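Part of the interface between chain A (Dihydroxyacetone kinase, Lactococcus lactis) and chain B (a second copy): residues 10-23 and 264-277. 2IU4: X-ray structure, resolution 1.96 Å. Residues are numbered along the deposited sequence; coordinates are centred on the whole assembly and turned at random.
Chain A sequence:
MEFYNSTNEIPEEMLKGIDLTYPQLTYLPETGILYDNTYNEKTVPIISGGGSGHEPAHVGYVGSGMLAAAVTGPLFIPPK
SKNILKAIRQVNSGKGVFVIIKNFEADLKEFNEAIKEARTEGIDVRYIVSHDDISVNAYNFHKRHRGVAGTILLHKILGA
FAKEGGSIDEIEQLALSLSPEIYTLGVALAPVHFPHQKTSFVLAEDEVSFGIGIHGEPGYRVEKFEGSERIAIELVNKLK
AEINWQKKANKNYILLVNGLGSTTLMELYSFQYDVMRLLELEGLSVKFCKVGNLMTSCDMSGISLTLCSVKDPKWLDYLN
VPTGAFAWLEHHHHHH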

ATOM      1  N   ILE A  10      -0.172  21.042  10.187  1.00 31.40           N
ATOM      2  CA  ILE A  10      -0.707  20.225   9.096  1.00 31.52           C
ATOM      3  C   ILE A  10       0.496  19.690   8.297  1.00 29.71           C
ATOM      4  O   ILE A  10       1.446  20.435   8.068  1.00 30.09           O
ATOM      5  CB  ILE A  10      -1.584  21.146   8.232  1.00 32.23           C
ATOM      6  CG1 ILE A  10      -2.811  21.579   9.055  1.00 33.31           C
ATOM      7  CG2 ILE A  10      -1.967  20.478   6.914  1.00 33.47           C
ATOM      8  CD1 ILE A  10      -3.746  22.550   8.328  1.00 34.30           C
ATOM      9  N   PRO A  11       0.481  18.409   7.895  1.00 29.20           N
ATOM     10  CA  PRO A  11       1.608  17.831   7.136  1.00 27.61           C
ATOM     11  C   PRO A  11       1.638  18.334   5.695  1.00 27.32           C
ATOM     12  O   PRO A  11       1.336  17.589   4.758  1.00 25.76           O
ATOM     13  CB  PRO A  11       1.301  16.352   7.145  1.00 27.97           C
ATOM     14  CG  PRO A  11      -0.200  16.321   7.199  1.00 28.94           C
ATOM     15  CD  PRO A  11      -0.581  17.416   8.126  1.00 28.14           C
ATOM     16  N   GLU A  12       1.989  19.605   5.556  1.00 25.58           N
ATOM     17  CA  GLU A  12       1.874  20.365   4.317  1.00 26.68           C
ATOM     18  C   GLU A  12       2.690  19.678   3.220  1.00 26.17           C
ATOM     19  O   GLU A  12       2.202  19.493   2.110  1.00 25.18           O
ATOM     20  CB  GLU A  12       2.466  21.752   4.574  1.00 26.83           C
ATOM     21  CG  GLU A  12       2.143  22.772   3.515  1.00 30.03           C
ATOM     22  CD  GLU A  12       0.666  23.141   3.410  1.00 30.82           C
ATOM     23  OE1 GLU A  12      -0.204  22.696   4.205  1.00 31.27           O
ATOM     24  OE2 GLU A  12       0.383  23.915   2.478  1.00 34.24           O
ATOM     25  N   GLU A  13       3.930  19.305   3.526  1.00 24.80           N
ATOM     26  CA  GLU A  13       4.784  18.649   2.528  1.00 26.66           C
ATOM     27  C   GLU A  13       4.173  17.328   2.047  1.00 25.33           C
ATOM     28  O   GLU A  13       4.253  16.985   0.869  1.00 25.17           O
ATOM     29  CB  GLU A  13       6.222  18.460   3.036  1.00 26.12           C
ATOM     30  CG  GLU A  13       7.047  19.785   3.038  1.00 29.09           C
ATOM     31  CD  GLU A  13       8.525  19.625   3.371  1.00 34.64           C
ATOM     32  OE1 GLU A  13       8.917  18.580   3.943  1.00 41.19           O
ATOM     33  OE2 GLU A  13       9.322  20.552   3.066  1.00 41.64           O
ATOM     34  N   MET A  14       3.568  16.572   2.950  1.00 23.66           N
ATOM     35  CA  MET A  14       3.043  15.282   2.540  1.00 22.95           C
ATOM     36  C   MET A  14       1.886  15.565   1.590  1.00 23.80           C
ATOM     37  O   MET A  14       1.724  14.903   0.566  1.00 21.61           O
ATOM     38  CB  MET A  14       2.469  14.542   3.738  1.00 23.74           C
ATOM     39  CG  MET A  14       1.699  13.284   3.321  1.00 25.29           C
ATOM     40  SD  MET A  14       0.778  12.655   4.746  1.00 27.53           S
ATOM     41  CE  MET A  14      -0.686  13.703   4.650  1.00 28.00           C
ATOM     42  N   LEU A  15       1.070  16.553   1.941  1.00 22.44           N
ATOM     43  CA  LEU A  15      -0.130  16.842   1.151  1.00 22.78           C
ATOM     44  C   LEU A  15       0.234  17.450  -0.209  1.00 24.59           C
ATOM     45  O   LEU A  15      -0.389  17.154  -1.233  1.00 24.30           O
ATOM     46  CB  LEU A  15      -1.051  17.783   1.930  1.00 25.19           C
ATOM     47  CG  LEU A  15      -1.675  17.080   3.146  1.00 25.02           C
ATOM     48  CD1 LEU A  15      -2.196  18.138   4.165  1.00 26.17           C
ATOM     49  CD2 LEU A  15      -2.848  16.201   2.682  1.00 28.38           C
ATOM     50  N   LYS A  16       1.231  18.324  -0.228  1.00 22.82           N
ATOM     51  CA  LYS A  16       1.780  18.790  -1.498  1.00 23.13           C
ATOM     52  C   LYS A  16       2.379  17.668  -2.350  1.00 23.30           C
ATOM     53  O   LYS A  16       2.263  17.703  -3.581  1.00 22.93           O
ATOM     54  CB  LYS A  16       2.824  19.871  -1.264  1.00 24.96           C
ATOM     55  CG  LYS A  16       2.190  21.177  -0.795  1.00 24.79           C
ATOM     56  CD  LYS A  16       3.257  22.232  -0.564  1.00 29.17           C
ATOM     57  CE  LYS A  16       2.567  23.555  -0.337  1.00 32.32           C
ATOM     58  NZ  LYS A  16       3.560  24.639  -0.060  1.00 36.85           N
ATOM     59  N   GLY A  17       3.011  16.683  -1.704  1.00 22.25           N
ATOM     60  CA  GLY A  17       3.560  15.544  -2.413  1.00 23.42           C
ATOM     61  C   GLY A  17       2.481  14.643  -3.007  1.00 24.35           C
ATOM     62  O   GLY A  17       2.618  14.157  -4.134  1.00 24.33           O
ATOM     63  N   ILE A  18       1.424  14.395  -2.248  1.00 22.00           N
ATOM     64  CA  ILE A  18       0.246  13.716  -2.788  1.00 24.17           C
ATOM     65  C   ILE A  18      -0.293  14.437  -4.021  1.00 24.75           C
ATOM     66  O   ILE A  18      -0.534  13.818  -5.052  1.00 26.12           O
ATOM     67  CB  ILE A  18      -0.825  13.546  -1.721  1.00 24.77           C
ATOM     68  CG1 ILE A  18      -0.319  12.522  -0.688  1.00 23.20           C
ATOM     69  CG2 ILE A  18      -2.168  13.111  -2.354  1.00 25.00           C
ATOM     70  CD1 ILE A  18      -1.149  12.495   0.587  1.00 25.27           C
ATOM     71  N   ASP A  19      -0.466  15.748  -3.920  1.00 24.62           N
ATOM     72  CA  ASP A  19      -0.954  16.534  -5.047  1.00 26.23           C
ATOM     73  C   ASP A  19      -0.034  16.365  -6.261  1.00 26.62           C
ATOM     74  O   ASP A  19      -0.519  16.174  -7.374  1.00 27.82           O
ATOM     75  CB  ASP A  19      -1.063  18.009  -4.642  1.00 27.38           C
ATOM     76  CG  ASP A  19      -1.649  18.888  -5.753  1.00 30.77           C
ATOM     77  OD1 ASP A  19      -1.704  18.479  -6.937  1.00 34.24           O
ATOM     78  OD2 ASP A  19      -2.067  20.004  -5.431  1.00 25.77           O
ATOM     79  N   LEU A  20       1.287  16.414  -6.065  1.00 25.13           N
ATOM     80  CA  LEU A  20       2.212  16.240  -7.179  1.00 25.22           C
ATOM     81  C   LEU A  20       2.083  14.869  -7.820  1.00 25.37           C
ATOM     82  O   LEU A  20       2.283  14.712  -9.021  1.00 26.32           O
ATOM     83  CB  LEU A  20       3.673  16.454  -6.751  1.00 25.21           C
ATOM     84  CG  LEU A  20       4.033  17.927  -6.524  1.00 26.33           C
ATOM     85  CD1 LEU A  20       5.434  17.996  -5.919  1.00 28.45           C
ATOM     86  CD2 LEU A  20       4.002  18.727  -7.846  1.00 27.91           C
ATOM     87  N   THR A  21       1.776  13.870  -7.017  1.00 23.47           N
ATOM     88  CA  THR A  21       1.797  12.498  -7.482  1.00 26.80           C
ATOM     89  C   THR A  21       0.545  12.138  -8.293  1.00 26.95           C
ATOM     90  O   THR A  21       0.643  11.373  -9.255  1.00 28.84           O
ATOM     91  CB  THR A  21       1.922  11.544  -6.262  1.00 26.02           C
ATOM     92  OG1 THR A  21       3.143  11.879  -5.588  1.00 25.90           O
ATOM     93  CG2 THR A  21       2.012  10.091  -6.717  1.00 24.64           C
ATOM     94  N   TYR A  22      -0.608  12.673  -7.894  1.00 25.48           N
ATOM     95  CA  TYR A  22      -1.899  12.231  -8.433  1.00 27.59           C
ATOM     96  C   TYR A  22      -2.589  13.367  -9.184  1.00 26.42           C
ATOM     97  O   TYR A  22      -2.943  14.384  -8.593  1.00 27.65           O
ATOM     98  CB  TYR A  22      -2.803  11.683  -7.321  1.00 25.05           C
ATOM     99  CG  TYR A  22      -2.163  10.518  -6.605  1.00 27.00           C
ATOM    100  CD1 TYR A  22      -2.161   9.240  -7.164  1.00 24.70           C
ATOM    101  CD2 TYR A  22      -1.537  10.704  -5.385  1.00 25.73           C
ATOM    102  CE1 TYR A  22      -1.563   8.176  -6.509  1.00 26.32           C
ATOM    103  CE2 TYR A  22      -0.940   9.666  -4.732  1.00 25.28           C
ATOM    104  CZ  TYR A  22      -0.956   8.404  -5.285  1.00 26.40           C
ATOM    105  OH  TYR A  22      -0.334   7.388  -4.607  1.00 26.94           O
ATOM    106  N   PRO A  23      -2.777  13.202 -10.501  1.00 27.72           N
ATOM    107  CA  PRO A  23      -3.334  14.290 -11.299  1.00 26.40           C
ATOM    108  C   PRO A  23      -4.762  14.636 -10.893  1.00 25.55           C
ATOM    109  O   PRO A  23      -5.205  15.760 -11.099  1.00 27.38           O
ATOM    110  CB  PRO A  23      -3.337  13.713 -12.720  1.00 27.86           C
ATOM    111  CG  PRO A  23      -2.374  12.567 -12.687  1.00 27.99           C
ATOM    112  CD  PRO A  23      -2.483  12.006 -11.314  1.00 27.81           C
TER
ATOM    113  N   THR B 264       6.836   5.515   6.956  1.00 26.15           N
ATOM    114  CA  THR B 264       5.394   5.769   6.888  1.00 24.92           C
ATOM    115  C   THR B 264       5.043   6.453   5.572  1.00 26.72           C
ATOM    116  O   THR B 264       5.895   7.080   4.924  1.00 23.09           O
ATOM    117  CB  THR B 264       4.910   6.638   8.053  1.00 25.23           C
ATOM    118  OG1 THR B 264       5.514   7.942   7.973  1.00 22.76           O
ATOM    119  CG2 THR B 264       5.249   5.972   9.398  1.00 27.02           C
ATOM    120  N   LEU B 265       3.788   6.331   5.158  1.00 26.07           N
ATOM    121  CA  LEU B 265       3.344   7.110   4.003  1.00 27.04           C
ATOM    122  C   LEU B 265       3.509   8.618   4.191  1.00 26.26           C
ATOM    123  O   LEU B 265       3.794   9.317   3.231  1.00 25.52           O
ATOM    124  CB  LEU B 265       1.885   6.829   3.692  1.00 29.27           C
ATOM    125  CG  LEU B 265       1.549   6.364   2.281  1.00 30.74           C
ATOM    126  CD1 LEU B 265       2.551   5.364   1.771  1.00 32.51           C
ATOM    127  CD2 LEU B 265       0.134   5.803   2.307  1.00 33.26           C
ATOM    128  N   MET B 266       3.338   9.130   5.400  1.00 25.59           N
ATOM    129  CA  MET B 266       3.581  10.567   5.638  1.00 27.93           C
ATOM    130  C   MET B 266       5.034  10.935   5.307  1.00 26.88           C
ATOM    131  O   MET B 266       5.327  11.958   4.658  1.00 25.94           O
ATOM    132  CB  MET B 266       3.256  10.945   7.084  1.00 26.53           C
ATOM    133  CG  MET B 266       3.477  12.426   7.386  1.00 32.95           C
ATOM    134  SD  MET B 266       3.178  12.851   9.124  1.00 39.56           S
ATOM    135  CE  MET B 266       1.401  12.727   9.267  1.00 39.43           C
ATOM    136  N   GLU B 267       5.964  10.097   5.754  1.00 24.46           N
ATOM    137  CA  GLU B 267       7.367  10.311   5.427  1.00 25.17           C
ATOM    138  C   GLU B 267       7.638  10.194   3.935  1.00 26.03           C
ATOM    139  O   GLU B 267       8.395  11.000   3.367  1.00 23.73           O
ATOM    140  CB  GLU B 267       8.255   9.318   6.169  1.00 27.38           C
ATOM    141  CG  GLU B 267       8.245   9.533   7.672  1.00 30.12           C
ATOM    142  CD  GLU B 267       9.024   8.440   8.406  1.00 36.11           C
ATOM    143  OE1 GLU B 267       8.567   7.291   8.414  1.00 33.12           O
ATOM    144  OE2 GLU B 267      10.104   8.737   8.971  1.00 41.39           O
ATOM    145  N   LEU B 268       7.044   9.188   3.297  1.00 23.59           N
ATOM    146  CA  LEU B 268       7.281   8.983   1.881  1.00 23.41           C
ATOM    147  C   LEU B 268       6.803  10.114   0.990  1.00 24.06           C
ATOM    148  O   LEU B 268       7.557  10.541   0.111  1.00 21.93           O
ATOM    149  CB  LEU B 268       6.708   7.646   1.382  1.00 25.91           C
ATOM    150  CG  LEU B 268       7.360   6.371   1.917  1.00 26.94           C
ATOM    151  CD1 LEU B 268       6.596   5.176   1.343  1.00 25.57           C
ATOM    152  CD2 LEU B 268       8.852   6.316   1.534  1.00 24.71           C
ATOM    153  N   TYR B 269       5.569  10.588   1.190  1.00 21.40           N
ATOM    154  CA  TYR B 269       5.083  11.714   0.391  1.00 22.62           C
ATOM    155  C   TYR B 269       5.766  13.037   0.727  1.00 22.00           C
ATOM    156  O   TYR B 269       5.969  13.866  -0.146  1.00 23.24           O
ATOM    157  CB  TYR B 269       3.558  11.880   0.529  1.00 22.67           C
ATOM    158  CG  TYR B 269       2.812  10.835  -0.294  1.00 23.88           C
ATOM    159  CD1 TYR B 269       2.162   9.791   0.330  1.00 25.10           C
ATOM    160  CD2 TYR B 269       2.779  10.892  -1.684  1.00 22.68           C
ATOM    161  CE1 TYR B 269       1.476   8.805  -0.397  1.00 28.89           C
ATOM    162  CE2 TYR B 269       2.088   9.905  -2.426  1.00 23.09           C
ATOM    163  CZ  TYR B 269       1.446   8.868  -1.770  1.00 27.58           C
ATOM    164  OH  TYR B 269       0.759   7.866  -2.454  1.00 28.75           O
ATOM    165  N   SER B 270       6.086  13.271   1.991  1.00 22.70           N
ATOM    166  CA  SER B 270       6.873  14.453   2.354  1.00 23.71           C
ATOM    167  C   SER B 270       8.232  14.391   1.655  1.00 24.24           C
ATOM    168  O   SER B 270       8.718  15.406   1.153  1.00 25.07           O
ATOM    169  CB  SER B 270       7.099  14.497   3.873  1.00 22.67           C
ATOM    170  OG  SER B 270       5.865  14.499   4.576  1.00 29.26           O
ATOM    171  N   PHE B 271       8.859  13.213   1.651  1.00 22.94           N
ATOM    172  CA  PHE B 271      10.166  13.032   0.989  1.00 23.24           C
ATOM    173  C   PHE B 271      10.025  13.219  -0.524  1.00 24.39           C
ATOM    174  O   PHE B 271      10.848  13.904  -1.148  1.00 24.43           O
ATOM    175  CB  PHE B 271      10.742  11.625   1.245  1.00 25.33           C
ATOM    176  CG  PHE B 271      12.238  11.507   0.986  1.00 24.03           C
ATOM    177  CD1 PHE B 271      13.148  12.141   1.831  1.00 28.87           C
ATOM    178  CD2 PHE B 271      12.725  10.778  -0.072  1.00 24.57           C
ATOM    179  CE1 PHE B 271      14.508  12.035   1.623  1.00 26.61           C
ATOM    180  CE2 PHE B 271      14.123  10.663  -0.299  1.00 26.55           C
ATOM    181  CZ  PHE B 271      15.006  11.299   0.565  1.00 24.89           C
ATOM    182  N   GLN B 272       8.979  12.632  -1.109  1.00 24.16           N
ATOM    183  CA  GLN B 272       8.691  12.833  -2.530  1.00 24.93           C
ATOM    184  C   GLN B 272       8.612  14.314  -2.875  1.00 24.66           C
ATOM    185  O   GLN B 272       9.147  14.735  -3.888  1.00 25.36           O
ATOM    186  CB  GLN B 272       7.361  12.203  -2.963  1.00 25.69           C
ATOM    187  CG  GLN B 272       7.169  12.228  -4.489  1.00 31.16           C
ATOM    188  CD  GLN B 272       6.148  13.234  -4.978  1.00 36.87           C
ATOM    189  OE1 GLN B 272       5.652  13.131  -6.101  1.00 42.26           O
ATOM    190  NE2 GLN B 272       5.845  14.225  -4.167  1.00 38.84           N
ATOM    191  N   TYR B 273       7.929  15.089  -2.048  1.00 23.04           N
ATOM    192  CA  TYR B 273       7.847  16.542  -2.260  1.00 24.07           C
ATOM    193  C   TYR B 273       9.233  17.203  -2.219  1.00 23.17           C
ATOM    194  O   TYR B 273       9.585  18.018  -3.080  1.00 21.40           O
ATOM    195  CB  TYR B 273       6.930  17.191  -1.211  1.00 24.18           C
ATOM    196  CG  TYR B 273       6.882  18.694  -1.380  1.00 24.99           C
ATOM    197  CD1 TYR B 273       6.150  19.277  -2.421  1.00 22.71           C
ATOM    198  CD2 TYR B 273       7.577  19.519  -0.527  1.00 24.11           C
ATOM    199  CE1 TYR B 273       6.120  20.666  -2.586  1.00 27.67           C
ATOM    200  CE2 TYR B 273       7.554  20.903  -0.678  1.00 27.70           C
ATOM    201  CZ  TYR B 273       6.824  21.462  -1.707  1.00 27.12           C
ATOM    202  OH  TYR B 273       6.812  22.821  -1.851  1.00 28.28           O
ATOM    203  N   ASP B 274      10.031  16.876  -1.209  1.00 23.53           N
ATOM    204  CA  ASP B 274      11.376  17.483  -1.130  1.00 24.45           C
ATOM    205  C   ASP B 274      12.190  17.127  -2.371  1.00 24.51           C
ATOM    206  O   ASP B 274      12.892  17.968  -2.937  1.00 21.35           O
ATOM    207  CB  ASP B 274      12.159  17.014   0.096  1.00 26.45           C
ATOM    208  CG  ASP B 274      11.543  17.453   1.396  1.00 31.06           C
ATOM    209  OD1 ASP B 274      10.958  18.550   1.464  1.00 31.63           O
ATOM    210  OD2 ASP B 274      11.657  16.677   2.365  1.00 36.61           O
ATOM    211  N   VAL B 275      12.113  15.870  -2.790  1.00 23.74           N
ATOM    212  CA  VAL B 275      12.835  15.423  -3.981  1.00 22.95           C
ATOM    213  C   VAL B 275      12.330  16.078  -5.269  1.00 25.48           C
ATOM    214  O   VAL B 275      13.124  16.497  -6.112  1.00 25.03           O
ATOM    215  CB  VAL B 275      12.755  13.895  -4.107  1.00 24.61           C
ATOM    216  CG1 VAL B 275      13.286  13.445  -5.469  1.00 25.16           C
ATOM    217  CG2 VAL B 275      13.535  13.255  -2.946  1.00 21.14           C
ATOM    218  N   MET B 276      11.014  16.177  -5.412  1.00 23.87           N
ATOM    219  CA  MET B 276      10.425  16.803  -6.590  1.00 25.79           C
ATOM    220  C   MET B 276      10.831  18.271  -6.667  1.00 23.42           C
ATOM    221  O   MET B 276      11.111  18.797  -7.735  1.00 24.47           O
ATOM    222  CB  MET B 276       8.899  16.713  -6.509  1.00 26.45           C
ATOM    223  CG  MET B 276       8.378  15.289  -6.708  1.00 30.64           C
ATOM    224  SD  MET B 276       8.439  14.877  -8.459  1.00 40.10           S
ATOM    225  CE  MET B 276       6.789  15.372  -8.945  1.00 40.34           C
ATOM    226  N   ARG B 277      10.876  18.950  -5.531  1.00 22.87           N
ATOM    227  CA  ARG B 277      11.330  20.354  -5.575  1.00 23.07           C
ATOM    228  C   ARG B 277      12.795  20.446  -6.020  1.00 23.62           C
ATOM    229  O   ARG B 277      13.177  21.354  -6.776  1.00 21.72           O
ATOM    230  CB  ARG B 277      11.070  21.030  -4.226  1.00 24.27           C
ATOM    231  CG  ARG B 277       9.612  21.480  -4.103  1.00 28.30           C
ATOM    232  CD  ARG B 277       9.482  22.922  -4.707  1.00 35.01           C
ATOM    233  NE  ARG B 277       8.455  23.711  -4.035  1.00 43.28           N
ATOM    234  CZ  ARG B 277       8.218  25.007  -4.237  1.00 44.47           C
ATOM    235  NH1 ARG B 277       8.938  25.708  -5.109  1.00 45.69           N
ATOM    236  NH2 ARG B 277       7.250  25.609  -3.552  1.00 47.85           N
TER
HETATM  237  O   HOH W   1       4.506  16.742   5.822  1.00 24.94           O

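What fills the apolar centre of this contact? Two tyrosines of chain B, Tyr B269 and Tyr B273, sit one helical turn apart and each enters a hollow on the chain A helix. Tyr B269 lies among Met A14, Gly A17, Ile A18 and Thr A21. Ile A18 covers one face of its ring, with Ile A18 CG1 3.6 Å from the ring centroid of Tyr B269 and only 15° off the normal, a CH-pi contact. Met A14 packs near the base of the same side chain, Met A14 CG lying 3.6 Å from Tyr B269 CB, and its sulfur reaches Met B266, about one turn earlier in the chain B helix, Met A14 SD to Met B266 CG being 3.8 Å. Tyr B273 fits among Glu A13, Lys A16, Gly A17 and Leu A20; the aliphatic part of the lysine takes part, with Lys A16 CB 3.6 Å from Tyr B273 CD1.

Why can the helices come so close? Their axes approach to 6.9 Å and cross at 71°, and Gly A17, which borders both tyrosine pockets, brings no side chain to the crossing. Gly A17 CA lies 3.7 Å from Tyr B269 O and 3.2 Å from Gln B272 NE2. An ideally placed CB on Gly A17 would point toward chain B and fall 2.2 Å from Tyr B269 O, a clash, so the backbones could not keep this spacing with a side chain there. Nearby, the CA atoms of Met A14 and Ser B270 are just 3.9 Å apart.

How does the packing continue away from the crossing? Toward the C-terminal end of the chain A helix, Leu A20 bridges two chain B residues: Leu A20 CD1 is 3.8 Å from Tyr B273 CD1 and 3.7 Å from Met B276 CB. Toward the other end, Pro A11, the N-cap residue, makes a looser contact, its CB 4.2 Å from Met B266 CE.

Where do polar groups meet? The hydroxyl of Tyr B269 passes beyond its pocket to Tyr A22, and the two OH atoms, Tyr A22 OH and Tyr B269 OH, form a very short hydrogen bond of 2.5 Å, in which either could be the donor. Thr A21 OG1 lies 2.9 Å from Gln B272 OE1 and 2.8 Å from Gly A17 O within its own helix, so its single proton has two acceptors in reach. Near the start of the chain A helix, a water links the chains: it accepts from Met A14 N at 3.0 Å and donates to Ser B270 OG at 2.9 Å. That serine hydroxyl in turn donates to its own helix, Ser B270 OG to Met B266 O being 2.6 Å.

Does every polar approach look favourable? Glu A13 OE2 comes within 3.0 Å of Asp B274 OD1, a meeting of like charges between two acceptors.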